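Local coordinates for putative phosphomethylpyrimidine kinase (Bacteroides thetaiotaomicron, PDB 3MBH), which probably phosphorylates pyridoxal with ATP as a ribokinase-clan pyridoxal kinase, and is seen here with pyridoxal bound, at residues A[111-116]-A[151-156]; A[142-147]-A[225-230]; A[179-184]-A[239-244]; A[198-203]-A[243-248]. All coordinates share one frame; numbering follows the deposited sequence.

Interaction 1 (A[111-116]-A[151-156]). With PXL (3-hydroxy-5-(hydroxymethyl)-2-methylisonicotinaldehyde), chain G.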
loop_
_atom_site.group_PDB
_atom_site.type_symbol
_atom_site.label_atom_id
_atom_site.label_comp_id
_atom_site.label_asym_id
_atom_site.label_seq_id
_atom_site.Cartn_x
_atom_site.Cartn_y
_atom_site.Cartn_z
ATOM N N ALA A 111 2.393 -14.179 28.816
ATOM C CA ALA A 111 2.590 -13.373 29.987
ATOM C C ALA A 111 3.919 -12.664 29.832
ATOM O O ALA A 111 4.993 -13.311 29.741
ATOM C CB ALA A 111 2.572 -14.210 31.293
ATOM N N ASP A 112 3.845 -11.339 29.797
ATOM C CA ASP A 112 5.009 -10.521 29.985
ATOM C C ASP A 112 5.152 -10.340 31.506
ATOM O O ASP A 112 4.285 -9.771 32.150
ATOM C CB ASP A 112 4.838 -9.175 29.223
ATOM C CG ASP A 112 6.057 -8.268 29.345
ATOM O OD1 ASP A 112 6.973 -8.553 30.181
ATOM O OD2 ASP A 112 6.101 -7.224 28.616
ATOM N N PRO A 113 6.217 -10.902 32.108
ATOM C CA PRO A 113 6.345 -10.831 33.555
ATOM C C PRO A 113 6.851 -9.452 34.030
ATOM O O PRO A 113 7.976 -9.351 34.524
ATOM C CB PRO A 113 7.349 -11.962 33.868
ATOM C CG PRO A 113 8.255 -11.938 32.696
ATOM C CD PRO A 113 7.388 -11.526 31.488
ATOM N N VAL A 114 6.003 -8.435 33.888
ATOM C CA VAL A 114 6.346 -7.031 34.127
ATOM C C VAL A 114 6.675 -6.810 35.622
ATOM O O VAL A 114 5.789 -6.848 36.489
ATOM C CB VAL A 114 5.228 -6.087 33.623
ATOM C CG1 VAL A 114 5.579 -4.552 33.880
ATOM C CG2 VAL A 114 4.931 -6.323 32.101
ATOM N N LEU A 115 7.967 -6.591 35.919
ATOM C CA LEU A 115 8.441 -6.397 37.298
ATOM C C LEU A 115 9.441 -5.260 37.482
ATOM O O LEU A 115 9.488 -4.640 38.556
ATOM C CB LEU A 115 9.091 -7.662 37.815
ATOM C CG LEU A 115 8.227 -8.921 37.967
ATOM C CD1 LEU A 115 9.159 -10.108 38.096
ATOM C CD2 LEU A 115 7.215 -8.744 39.157
ATOM N N GLY A 116 10.230 -4.991 36.447
ATOM C CA GLY A 116 11.296 -4.014 36.537
ATOM C C GLY A 116 12.198 -3.960 35.313
ATOM O O GLY A 116 11.977 -4.639 34.310
ATOM N N PHE A 151 16.243 -12.538 36.140
ATOM C CA PHE A 151 16.944 -12.892 37.370
ATOM C C PHE A 151 15.983 -12.837 38.580
ATOM O O PHE A 151 16.063 -13.693 39.454
ATOM C CB PHE A 151 18.178 -12.023 37.544
ATOM C CG PHE A 151 19.288 -12.381 36.599
ATOM C CD1 PHE A 151 19.953 -13.589 36.726
ATOM C CD2 PHE A 151 19.655 -11.538 35.590
ATOM C CE1 PHE A 151 20.946 -13.936 35.855
ATOM C CE2 PHE A 151 20.673 -11.881 34.698
ATOM C CZ PHE A 151 21.301 -13.071 34.832
ATOM N N TYR A 152 15.024 -11.908 38.584
ATOM C CA TYR A 152 13.976 -11.918 39.627
ATOM C C TYR A 152 13.158 -13.225 39.588
ATOM O O TYR A 152 12.926 -13.847 40.613
ATOM C CB TYR A 152 13.066 -10.702 39.503
ATOM C CG TYR A 152 13.659 -9.471 40.172
ATOM C CD1 TYR A 152 13.900 -9.446 41.556
ATOM C CD2 TYR A 152 13.990 -8.336 39.433
ATOM C CE1 TYR A 152 14.449 -8.294 42.156
ATOM C CE2 TYR A 152 14.558 -7.225 40.016
ATOM C CZ TYR A 152 14.785 -7.210 41.369
ATOM O OH TYR A 152 15.320 -6.073 41.933
ATOM N N LEU A 153 12.802 -13.688 38.396
ATOM C CA LEU A 153 12.042 -14.929 38.262
ATOM C C LEU A 153 12.850 -16.148 38.710
ATOM O O LEU A 153 12.304 -17.022 39.368
ATOM C CB LEU A 153 11.550 -15.141 36.848
ATOM C CG LEU A 153 10.450 -14.192 36.401
ATOM C CD1 LEU A 153 10.207 -14.207 34.909
ATOM C CD2 LEU A 153 9.173 -14.503 37.193
ATOM N N LEU A 154 14.141 -16.197 38.371
ATOM C CA LEU A 154 14.990 -17.310 38.781
ATOM C C LEU A 154 15.511 -17.186 40.236
ATOM O O LEU A 154 16.138 -18.109 40.733
ATOM C CB LEU A 154 16.153 -17.439 37.812
ATOM C CG LEU A 154 15.797 -17.865 36.390
ATOM C CD1 LEU A 154 17.035 -17.978 35.553
ATOM C CD2 LEU A 154 15.055 -19.189 36.384
ATOM N N ASP A 155 15.256 -16.055 40.899
ATOM C CA ASP A 155 15.719 -15.800 42.252
ATOM C C ASP A 155 17.230 -15.934 42.290
ATOM O O ASP A 155 17.760 -16.703 43.066
ATOM C CB ASP A 155 15.048 -16.762 43.255
ATOM C CG ASP A 155 15.162 -16.299 44.711
ATOM O OD1 ASP A 155 14.951 -15.091 44.996
ATOM O OD2 ASP A 155 15.412 -17.162 45.592
ATOM N N GLU A 156 17.899 -15.199 41.417
ATOM C CA GLU A 156 19.339 -15.130 41.357
ATOM C C GLU A 156 19.725 -13.663 41.177
ATOM O O GLU A 156 18.972 -12.886 40.605
ATOM C CB GLU A 156 19.873 -15.921 40.177
ATOM C CG GLU A 156 19.645 -17.410 40.246
ATOM C CD GLU A 156 20.544 -18.099 41.254
ATOM O OE1 GLU A 156 21.781 -18.063 41.074
ATOM O OE2 GLU A 156 20.026 -18.686 42.235
HETATM O OP4 PXL G . 5.116 -2.775 30.836
HETATM C C5A PXL G . 5.776 -1.615 31.317
HETATM C C5 PXL G . 4.804 -0.823 32.199
HETATM C C6 PXL G . 3.432 -0.977 32.213
HETATM N N1 PXL G . 2.650 -0.272 33.031
HETATM C C2 PXL G . 3.053 0.688 33.889
HETATM C C3 PXL G . 4.496 0.958 33.951
HETATM C C4 PXL G . 5.381 0.143 33.086
HETATM C C4A PXL G . 6.827 0.325 32.988
HETATM O O4A PXL G . 7.194 1.348 33.474
HETATM O O3 PXL G . 5.063 1.843 34.786
HETATM C C2A PXL G . 1.968 1.401 34.679
#

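Interaction 2 (A[142-147]-A[225-230]). With PXL (3-hydroxy-5-(hydroxymethyl)-2-methylisonicotinaldehyde), chain G.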
loop_
_atom_site.group_PDB
_atom_site.type_symbol
_atom_site.label_atom_id
_atom_site.label_comp_id
_atom_site.label_asym_id
_atom_site.label_seq_id
_atom_site.Cartn_x
_atom_site.Cartn_y
_atom_site.Cartn_z
ATOM N N VAL A 142 3.859 -18.531 26.406
ATOM C CA VAL A 142 4.925 -17.645 25.919
ATOM C C VAL A 142 5.167 -16.621 27.009
ATOM O O VAL A 142 4.216 -16.006 27.435
ATOM C CB VAL A 142 4.523 -16.939 24.600
ATOM C CG1 VAL A 142 5.797 -16.081 24.013
ATOM C CG2 VAL A 142 4.046 -17.952 23.524
ATOM N N ILE A 143 6.397 -16.465 27.494
ATOM C CA ILE A 143 6.769 -15.381 28.379
ATOM C C ILE A 143 7.908 -14.538 27.826
ATOM O O ILE A 143 8.769 -15.034 27.114
ATOM C CB ILE A 143 7.134 -15.862 29.828
ATOM C CG1 ILE A 143 8.353 -16.804 29.818
ATOM C CG2 ILE A 143 5.928 -16.550 30.529
ATOM C CD1 ILE A 143 8.893 -17.109 31.276
ATOM N N THR A 144 7.902 -13.257 28.154
ATOM C CA THR A 144 8.824 -12.326 27.557
ATOM C C THR A 144 9.597 -11.445 28.604
ATOM O O THR A 144 9.660 -10.225 28.482
ATOM C CB THR A 144 8.090 -11.428 26.580
ATOM O OG1 THR A 144 7.009 -10.753 27.236
ATOM C CG2 THR A 144 7.521 -12.275 25.356
ATOM N N PRO A 145 10.203 -12.064 29.612
ATOM C CA PRO A 145 11.007 -11.257 30.539
ATOM C C PRO A 145 12.166 -10.503 29.903
ATOM O O PRO A 145 12.841 -11.058 29.020
ATOM C CB PRO A 145 11.651 -12.282 31.423
ATOM C CG PRO A 145 11.584 -13.582 30.627
ATOM C CD PRO A 145 10.419 -13.503 29.758
ATOM N N ASN A 146 12.451 -9.306 30.420
ATOM C CA ASN A 146 13.733 -8.670 30.184
ATOM C C ASN A 146 14.772 -9.277 31.100
ATOM O O ASN A 146 14.436 -10.064 31.979
ATOM C CB ASN A 146 13.680 -7.141 30.291
ATOM C CG ASN A 146 13.286 -6.633 31.658
ATOM O OD1 ASN A 146 13.640 -7.225 32.699
ATOM N ND2 ASN A 146 12.587 -5.487 31.675
ATOM N N LEU A 147 16.036 -8.900 30.930
ATOM C CA LEU A 147 17.101 -9.545 31.701
ATOM C C LEU A 147 16.906 -9.379 33.223
ATOM O O LEU A 147 17.112 -10.323 34.032
ATOM C CB LEU A 147 18.483 -9.021 31.254
ATOM C CG LEU A 147 19.645 -9.842 31.783
ATOM C CD1 LEU A 147 19.533 -11.236 31.215
ATOM C CD2 LEU A 147 20.956 -9.180 31.439
ATOM N N ASP A 225 6.192 -3.837 26.227
ATOM C CA ASP A 225 4.830 -3.950 25.822
ATOM C C ASP A 225 4.706 -3.919 24.300
ATOM O O ASP A 225 3.925 -4.683 23.722
ATOM C CB ASP A 225 3.955 -2.874 26.475
ATOM C CG ASP A 225 4.000 -2.918 28.000
ATOM O OD1 ASP A 225 3.922 -4.026 28.615
ATOM O OD2 ASP A 225 4.144 -1.812 28.574
ATOM N N THR A 226 5.491 -3.088 23.637
ATOM C CA THR A 226 5.478 -3.062 22.166
ATOM C C THR A 226 6.026 -4.378 21.634
ATOM O O THR A 226 5.424 -5.002 20.757
ATOM C CB THR A 226 6.326 -1.913 21.610
ATOM O OG1 THR A 226 5.721 -0.692 21.971
ATOM C CG2 THR A 226 6.451 -1.993 20.082
ATOM N N PHE A 227 7.149 -4.812 22.186
ATOM C CA PHE A 227 7.747 -6.084 21.809
ATOM C C PHE A 227 6.782 -7.288 21.925
ATOM O O PHE A 227 6.623 -8.074 21.001
ATOM C CB PHE A 227 9.005 -6.361 22.653
ATOM C CG PHE A 227 9.668 -7.673 22.327
ATOM C CD1 PHE A 227 10.583 -7.759 21.311
ATOM C CD2 PHE A 227 9.347 -8.832 23.034
ATOM C CE1 PHE A 227 11.167 -8.993 20.983
ATOM C CE2 PHE A 227 9.931 -10.078 22.714
ATOM C CZ PHE A 227 10.841 -10.146 21.706
ATOM N N THR A 228 6.154 -7.407 23.085
ATOM C CA THR A 228 5.291 -8.547 23.385
ATOM C C THR A 228 4.009 -8.484 22.584
ATOM O O THR A 228 3.540 -9.536 22.119
ATOM C CB THR A 228 5.085 -8.744 24.938
ATOM O OG1 THR A 228 6.388 -8.821 25.544
ATOM C CG2 THR A 228 4.227 -10.030 25.247
ATOM N N SER A 229 3.499 -7.268 22.331
ATOM C CA SER A 229 2.303 -7.080 21.498
ATOM C C SER A 229 2.584 -7.564 20.043
ATOM O O SER A 229 1.770 -8.315 19.452
ATOM C CB SER A 229 1.876 -5.601 21.460
ATOM O OG SER A 229 1.300 -5.179 22.679
ATOM N N VAL A 230 3.760 -7.214 19.505
ATOM C CA VAL A 230 4.101 -7.676 18.149
ATOM C C VAL A 230 4.338 -9.182 18.128
ATOM O O VAL A 230 3.864 -9.878 17.227
ATOM C CB VAL A 230 5.242 -6.888 17.504
ATOM C CG1 VAL A 230 5.523 -7.505 16.109
ATOM C CG2 VAL A 230 4.872 -5.368 17.410
HETATM O OP4 PXL G . 5.116 -2.775 30.836
HETATM C C5A PXL G . 5.776 -1.615 31.317
HETATM C C5 PXL G . 4.804 -0.823 32.199
HETATM C C6 PXL G . 3.432 -0.977 32.213
HETATM N N1 PXL G . 2.650 -0.272 33.031
HETATM C C2 PXL G . 3.053 0.688 33.889
HETATM C C3 PXL G . 4.496 0.958 33.951
HETATM C C4 PXL G . 5.381 0.143 33.086
HETATM C C4A PXL G . 6.827 0.325 32.988
HETATM O O4A PXL G . 7.194 1.348 33.474
HETATM O O3 PXL G . 5.063 1.843 34.786
HETATM C C2A PXL G . 1.968 1.401 34.679
#

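Interaction 3 (A[179-184]-A[239-244])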
loop_
_atom_site.group_PDB
_atom_site.type_symbol
_atom_site.label_atom_id
_atom_site.label_comp_id
_atom_site.label_asym_id
_atom_site.label_seq_id
_atom_site.Cartn_x
_atom_site.Cartn_y
_atom_site.Cartn_z
ATOM N N PRO A 179 6.378 -22.676 30.340
ATOM C CA PRO A 179 6.235 -22.098 29.030
ATOM C C PRO A 179 6.961 -22.827 27.941
ATOM O O PRO A 179 8.133 -23.142 28.107
ATOM C CB PRO A 179 6.832 -20.693 29.198
ATOM C CG PRO A 179 6.710 -20.411 30.625
ATOM C CD PRO A 179 6.794 -21.686 31.343
ATOM N N GLN A 180 6.262 -23.085 26.832
ATOM C CA GLN A 180 6.873 -23.708 25.680
ATOM C C GLN A 180 7.860 -22.742 25.031
ATOM O O GLN A 180 8.860 -23.158 24.508
ATOM C CB GLN A 180 5.785 -24.135 24.690
ATOM C CG GLN A 180 6.353 -24.668 23.332
ATOM C CD GLN A 180 5.302 -24.723 22.225
ATOM O OE1 GLN A 180 4.146 -25.146 22.455
ATOM N NE2 GLN A 180 5.695 -24.294 21.014
ATOM N N VAL A 181 7.551 -21.454 25.075
ATOM C CA VAL A 181 8.397 -20.408 24.475
ATOM C C VAL A 181 8.787 -19.387 25.532
ATOM O O VAL A 181 7.923 -18.834 26.288
ATOM C CB VAL A 181 7.707 -19.687 23.302
ATOM C CG1 VAL A 181 8.586 -18.479 22.753
ATOM C CG2 VAL A 181 7.437 -20.681 22.138
ATOM N N VAL A 182 10.090 -19.159 25.603
ATOM C CA VAL A 182 10.635 -18.188 26.525
ATOM C C VAL A 182 11.478 -17.243 25.690
ATOM O O VAL A 182 12.308 -17.689 24.902
ATOM C CB VAL A 182 11.524 -18.842 27.598
ATOM C CG1 VAL A 182 12.121 -17.798 28.542
ATOM C CG2 VAL A 182 10.706 -19.928 28.371
ATOM N N ILE A 183 11.253 -15.942 25.873
ATOM C CA ILE A 183 12.031 -14.925 25.186
ATOM C C ILE A 183 12.634 -14.025 26.253
ATOM O O ILE A 183 11.910 -13.538 27.130
ATOM C CB ILE A 183 11.132 -14.132 24.167
ATOM C CG1 ILE A 183 10.439 -15.095 23.167
ATOM C CG2 ILE A 183 11.954 -13.051 23.485
ATOM C CD1 ILE A 183 9.334 -14.448 22.346
ATOM N N ILE A 184 13.949 -13.815 26.199
ATOM C CA ILE A 184 14.607 -12.906 27.110
ATOM C C ILE A 184 15.057 -11.686 26.322
ATOM O O ILE A 184 15.838 -11.815 25.373
ATOM C CB ILE A 184 15.821 -13.548 27.828
ATOM C CG1 ILE A 184 15.376 -14.773 28.601
ATOM C CG2 ILE A 184 16.494 -12.488 28.762
ATOM C CD1 ILE A 184 16.488 -15.627 29.191
ATOM N N ASP A 239 3.038 -16.827 12.214
ATOM C CA ASP A 239 4.471 -16.658 11.928
ATOM C C ASP A 239 5.241 -17.614 12.845
ATOM O O ASP A 239 4.782 -17.955 13.947
ATOM C CB ASP A 239 4.964 -15.232 12.147
ATOM C CG ASP A 239 4.280 -14.200 11.248
ATOM O OD1 ASP A 239 3.576 -14.582 10.310
ATOM O OD2 ASP A 239 4.384 -12.975 11.557
ATOM N N SER A 240 6.397 -18.070 12.390
ATOM C CA SER A 240 7.331 -18.799 13.229
ATOM C C SER A 240 7.940 -17.886 14.313
ATOM O O SER A 240 7.871 -16.650 14.208
ATOM C CB SER A 240 8.492 -19.324 12.373
ATOM O OG SER A 240 9.345 -18.256 12.027
ATOM N N LEU A 241 8.535 -18.505 15.336
ATOM C CA LEU A 241 9.135 -17.763 16.433
ATOM C C LEU A 241 10.243 -16.828 15.907
ATOM O O LEU A 241 10.223 -15.683 16.211
ATOM C CB LEU A 241 9.677 -18.702 17.530
ATOM C CG LEU A 241 10.546 -18.052 18.643
ATOM C CD1 LEU A 241 9.743 -16.951 19.362
ATOM C CD2 LEU A 241 11.057 -19.140 19.645
ATOM N N PRO A 242 11.175 -17.325 15.074
ATOM C CA PRO A 242 12.229 -16.402 14.654
ATOM C C PRO A 242 11.663 -15.245 13.821
ATOM O O PRO A 242 12.150 -14.117 13.927
ATOM C CB PRO A 242 13.209 -17.303 13.858
ATOM C CG PRO A 242 12.426 -18.514 13.511
ATOM C CD PRO A 242 11.393 -18.690 14.570
HETATM N N MSE A 243 10.602 -15.507 13.035
HETATM C CA MSE A 243 9.972 -14.433 12.278
HETATM C C MSE A 243 9.329 -13.401 13.225
HETATM O O MSE A 243 9.458 -12.204 12.979
HETATM C CB MSE A 243 8.955 -14.970 11.266
HETATM C CG MSE A 243 8.099 -13.884 10.643
HETATM SE SE MSE A 243 9.158 -12.910 9.328
HETATM C CE MSE A 243 9.206 -14.306 7.921
ATOM N N ALA A 244 8.680 -13.871 14.304
ATOM C CA ALA A 244 8.089 -12.990 15.329
ATOM C C ALA A 244 9.147 -12.107 15.937
ATOM O O ALA A 244 8.958 -10.900 16.064
ATOM C CB ALA A 244 7.383 -13.803 16.419
#

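Interaction 4 (A[198-203]-A[243-248])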
loop_
_atom_site.group_PDB
_atom_site.type_symbol
_atom_site.label_atom_id
_atom_site.label_comp_id
_atom_site.label_asym_id
_atom_site.label_seq_id
_atom_site.Cartn_x
_atom_site.Cartn_y
_atom_site.Cartn_z
ATOM N N VAL A 198 18.235 -10.216 21.958
ATOM C CA VAL A 198 17.084 -10.946 22.403
ATOM C C VAL A 198 17.434 -12.419 22.184
ATOM O O VAL A 198 18.016 -12.791 21.148
ATOM C CB VAL A 198 15.813 -10.576 21.605
ATOM C CG1 VAL A 198 14.622 -11.480 22.006
ATOM C CG2 VAL A 198 15.436 -9.055 21.767
ATOM N N TYR A 199 17.131 -13.250 23.163
ATOM C CA TYR A 199 17.375 -14.684 23.112
ATOM C C TYR A 199 16.014 -15.364 23.268
ATOM O O TYR A 199 15.109 -14.790 23.893
ATOM C CB TYR A 199 18.299 -15.103 24.226
ATOM C CG TYR A 199 19.727 -14.672 24.075
ATOM C CD1 TYR A 199 20.130 -13.355 24.347
ATOM C CD2 TYR A 199 20.715 -15.600 23.706
ATOM C CE1 TYR A 199 21.491 -12.992 24.216
ATOM C CE2 TYR A 199 22.041 -15.252 23.609
ATOM C CZ TYR A 199 22.426 -13.952 23.837
ATOM O OH TYR A 199 23.780 -13.665 23.747
ATOM N N ALA A 200 15.829 -16.527 22.630
ATOM C CA ALA A 200 14.549 -17.253 22.726
ATOM C C ALA A 200 14.776 -18.757 22.611
ATOM O O ALA A 200 15.785 -19.252 22.024
ATOM C CB ALA A 200 13.577 -16.800 21.649
ATOM N N TYR A 201 13.826 -19.479 23.176
ATOM C CA TYR A 201 13.825 -20.925 23.142
ATOM C C TYR A 201 12.399 -21.415 22.849
ATOM O O TYR A 201 11.438 -20.876 23.338
ATOM C CB TYR A 201 14.376 -21.470 24.441
ATOM C CG TYR A 201 14.220 -22.940 24.566
ATOM C CD1 TYR A 201 15.001 -23.770 23.826
ATOM C CD2 TYR A 201 13.289 -23.494 25.439
ATOM C CE1 TYR A 201 14.862 -25.135 23.889
ATOM C CE2 TYR A 201 13.132 -24.844 25.532
ATOM C CZ TYR A 201 13.940 -25.665 24.766
ATOM O OH TYR A 201 13.845 -27.009 24.825
ATOM N N ASN A 202 12.286 -22.429 22.010
ATOM C CA ASN A 202 11.007 -23.069 21.700
ATOM C C ASN A 202 11.200 -24.521 22.078
ATOM O O ASN A 202 12.004 -25.246 21.463
ATOM C CB ASN A 202 10.657 -22.928 20.201
ATOM C CG ASN A 202 9.233 -23.280 19.902
ATOM O OD1 ASN A 202 8.554 -23.896 20.714
ATOM N ND2 ASN A 202 8.761 -22.888 18.746
ATOM N N ARG A 203 10.473 -24.957 23.079
ATOM C CA ARG A 203 10.590 -26.348 23.529
ATOM C C ARG A 203 10.119 -27.264 22.389
ATOM O O ARG A 203 10.635 -28.341 22.203
ATOM C CB ARG A 203 9.750 -26.569 24.799
ATOM C CG ARG A 203 9.961 -27.973 25.463
ATOM C CD ARG A 203 9.226 -28.084 26.824
ATOM N NE ARG A 203 7.814 -27.679 26.728
ATOM C CZ ARG A 203 7.172 -26.811 27.540
ATOM N NH1 ARG A 203 7.791 -26.243 28.577
ATOM N NH2 ARG A 203 5.875 -26.513 27.322
HETATM N N MSE A 243 10.602 -15.507 13.035
HETATM C CA MSE A 243 9.972 -14.433 12.278
HETATM C C MSE A 243 9.329 -13.401 13.225
HETATM O O MSE A 243 9.458 -12.204 12.979
HETATM C CB MSE A 243 8.955 -14.970 11.266
HETATM C CG MSE A 243 8.099 -13.884 10.643
HETATM SE SE MSE A 243 9.158 -12.910 9.328
HETATM C CE MSE A 243 9.206 -14.306 7.921
ATOM N N ALA A 244 8.680 -13.871 14.304
ATOM C CA ALA A 244 8.089 -12.990 15.329
ATOM C C ALA A 244 9.147 -12.107 15.937
ATOM O O ALA A 244 8.958 -10.900 16.064
ATOM C CB ALA A 244 7.383 -13.803 16.419
ATOM N N LEU A 245 10.260 -12.701 16.325
ATOM C CA LEU A 245 11.404 -11.947 16.830
ATOM C C LEU A 245 11.907 -10.821 15.888
ATOM O O LEU A 245 12.251 -9.714 16.341
ATOM C CB LEU A 245 12.583 -12.908 17.111
ATOM C CG LEU A 245 12.396 -13.988 18.189
ATOM C CD1 LEU A 245 13.697 -14.892 18.306
ATOM C CD2 LEU A 245 12.009 -13.404 19.503
ATOM N N ASP A 246 12.002 -11.127 14.593
ATOM C CA ASP A 246 12.410 -10.132 13.577
ATOM C C ASP A 246 11.400 -9.026 13.415
ATOM O O ASP A 246 11.775 -7.851 13.427
ATOM C CB ASP A 246 12.684 -10.829 12.238
ATOM C CG ASP A 246 14.056 -11.529 12.248
ATOM O OD1 ASP A 246 15.044 -10.831 12.576
ATOM O OD2 ASP A 246 14.153 -12.731 11.956
ATOM N N ARG A 247 10.119 -9.388 13.325
ATOM C CA ARG A 247 9.071 -8.392 13.206
ATOM C C ARG A 247 9.082 -7.460 14.407
ATOM O O ARG A 247 9.004 -6.242 14.235
ATOM C CB ARG A 247 7.712 -9.049 13.047
ATOM C CG ARG A 247 7.572 -9.788 11.768
ATOM C CD ARG A 247 6.119 -10.279 11.508
ATOM N NE ARG A 247 5.193 -9.190 11.292
ATOM C CZ ARG A 247 3.885 -9.339 11.198
ATOM N NH1 ARG A 247 3.334 -10.543 11.315
ATOM N NH2 ARG A 247 3.122 -8.265 10.968
ATOM N N ALA A 248 9.159 -8.018 15.625
ATOM C CA ALA A 248 9.121 -7.219 16.880
ATOM C C ALA A 248 10.332 -6.291 17.000
ATOM O O ALA A 248 10.168 -5.095 17.227
ATOM C CB ALA A 248 8.990 -8.084 18.118
#

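Interaction 1 (A[111-116]-A[151-156])
Pro113 faces Leu153 and Leu115 faces Tyr152 across CA-CA separations of 8.5 and 8.2 Å, a spacing that leaves contact to the side chains; no hydrogen bond joins the two segments. Pro113 is the centre of an inverse gamma turn, evidenced by its phi/psi of -78/69° and by the bond from Val114 N to Asp112 O. The proline ring presents its CB and CG to one methyl of Leu153, with CG 3.7 Å from Leu153 CD1, and the two side chains meet at about a right angle. Leu115 uses its CD1 branch: that methyl lies 4.2 Å from Tyr152 CB and 4.5 Å from Leu153 CD2, so it meets the base of the tyrosine side chain while the hydroxyl end lies farther along. Val114 takes no part in the helix contact; its CG1 comes within 3.6 Å of OP4 of the bound pyridoxal, and the turn thus has one residue in the ligand pocket between two that pack on the helix. The loop follows strand 108-111, and the contact closes it against the last turn of helix 147-154, which ends in a Schellman motif at Asp155. Helix 127-136 adds Met129 and Met133 beside Leu115, and strand 120-121 adds Leu121.

Interaction 2 (A[142-147]-A[225-230])
Thr144 and Thr228 meet tip to tip at their hydroxyls, and Thr144 can be followed outward. Its CB is already 3.3 Å from Thr228 OG1. With chi1 at 56°, OG1 is placed between the backbone N and the carbonyl carbon, and from there it makes a hydrogen bond of 2.6 Å to Thr228 OG1, in which either hydroxyl could be the donor. The other branch, CG2, rests 4.0 Å from Thr228 CG2 and touches the rim of the Phe227 ring near its plane, 4.2 Å from CE2. Thr228 OG1 is also hydrogen-bonded to Gly224 O one turn back, so this buried hydroxyl is tied both to its own helix and to the loop after strand 142-143. At the start of the segment, Asp225 turns to the bound pyridoxal: its OD2 accepts a 2.6 Å hydrogen bond from ligand OP4, the hydroxyl expected to take up the phosphate in a pyridoxal kinase, and a second bond from Ser23 N. Were Asp225 replaced by an alanine, OP4 and Ser23 N would probably lose this acceptor, and the ligand's hydroxymethyl arm would be freer to turn. The Thr144-Thr228 bond joins helix 223-236 to the loop after strand 142-143, with strand 181-189 placing Ile183 against Phe227 and helix 241-257 bringing Ala248 and Ile252 to the same ring.

Interaction 3 (A[179-184]-A[239-244])
Leu241 pushes its CD1 methyl up to two residues of the facing strand, Val181 and Ile183, in the alpha/beta core of this ribokinase-clan fold, where helix 241-257 lies over the central sheet. The contact is apolar: no hydrogen bond crosses it, and the close approaches are all between carbons. The side chains bridge a spacing of 8.5 Å between the CA atoms of Val181 and Leu241. These two meet end to end: Val181 CG1, swung anti to the backbone N by a chi1 of 175°, sits 3.9 Å from Leu241 CD1 and 4.0 Å from Leu241 CD2, and so meets both arms of the leucine fork. Ile183, two residues on and hence on the same face of the strand, runs past the leucine in the opposite direction and touches it with its terminal methyl, CD1 lying 3.9 Å from Leu241 CD1. Val182, between them, points away and packs on helix 164-176, on the other face of the sheet. Asn202 of strand 195-202 also touches Val181 and Leu241. Asp239 makes salt bridges with Arg247 and with Lys274 of a second subunit, which places this helix start near a subunit interface. The helix is capped by Ser240, whose OG accepts from the backbone N of selenomethionine Met243 at 3.2 Å, with an N-H...O angle of 158°.

Interaction 4 (A[198-203]-A[243-248])
Leu245 carries the whole apolar contact, dividing its two methyls between two residues of strand 195-202. CD1 lies 3.9 Å from Ala200 CB and CD2 lies 4.1 Å from Val198 CG1, so the forked end spans two strand positions that face the helix. A chi1 of -63° sets Leu245 CG opposite its carbonyl carbon, and a chi2 of 179° extends CD1 toward Ala200, while CD2 branches off to Val198. Val198 presents CG1, and its side chain crosses that of Leu245 at a slant; Ala200 offers a single methyl. The backbones stay 8.0 Å apart at the CA atoms of Val198 and Leu245, and Ile231 of helix 223-236 packs on Leu245 as well.

No hydrogen bond or salt bridge crosses between the segments; the polar groups pair within their own elements or with other parts of the chain. Within the helix, Arg247 N bonds to Met243 O and Ala248 N to Ala244 O, both at 2.9 Å. Asp246 is held by Ser287 OG and Ala286 N. On the strand, Tyr199 points away from the helix. Backbone bonds pair the strand with 181-189 through Tyr199 and Tyr201 and with 207-213 through Val198 and Ala200. A helix laid by its apolar side on an antiparallel part of a mixed sheet, as here, belongs to the layered alpha/beta build of the ribokinase clan.

All four contacts are buried, but they differ in depth and chemistry. Interaction 2 lies nearest the centre of the chain, about 3 Å from it, and is the one with a hydrogen bond across its segments; interactions 1, 3 and 4, each about 12 Å out, are apolar. Interactions 1 and 2 both reach the bound pyridoxal and are joined by a hydrogen bond from Asn146 ND2 to Gly116 O. Interactions 3 and 4 share helix 241-257 and neighbouring antiparallel strands, and their surroundings include a second subunit. Interaction 2 connects the two groups: Ile143 pairs with strand 181-189, while Phe227 packs on Ile183, Val198 and Ala248.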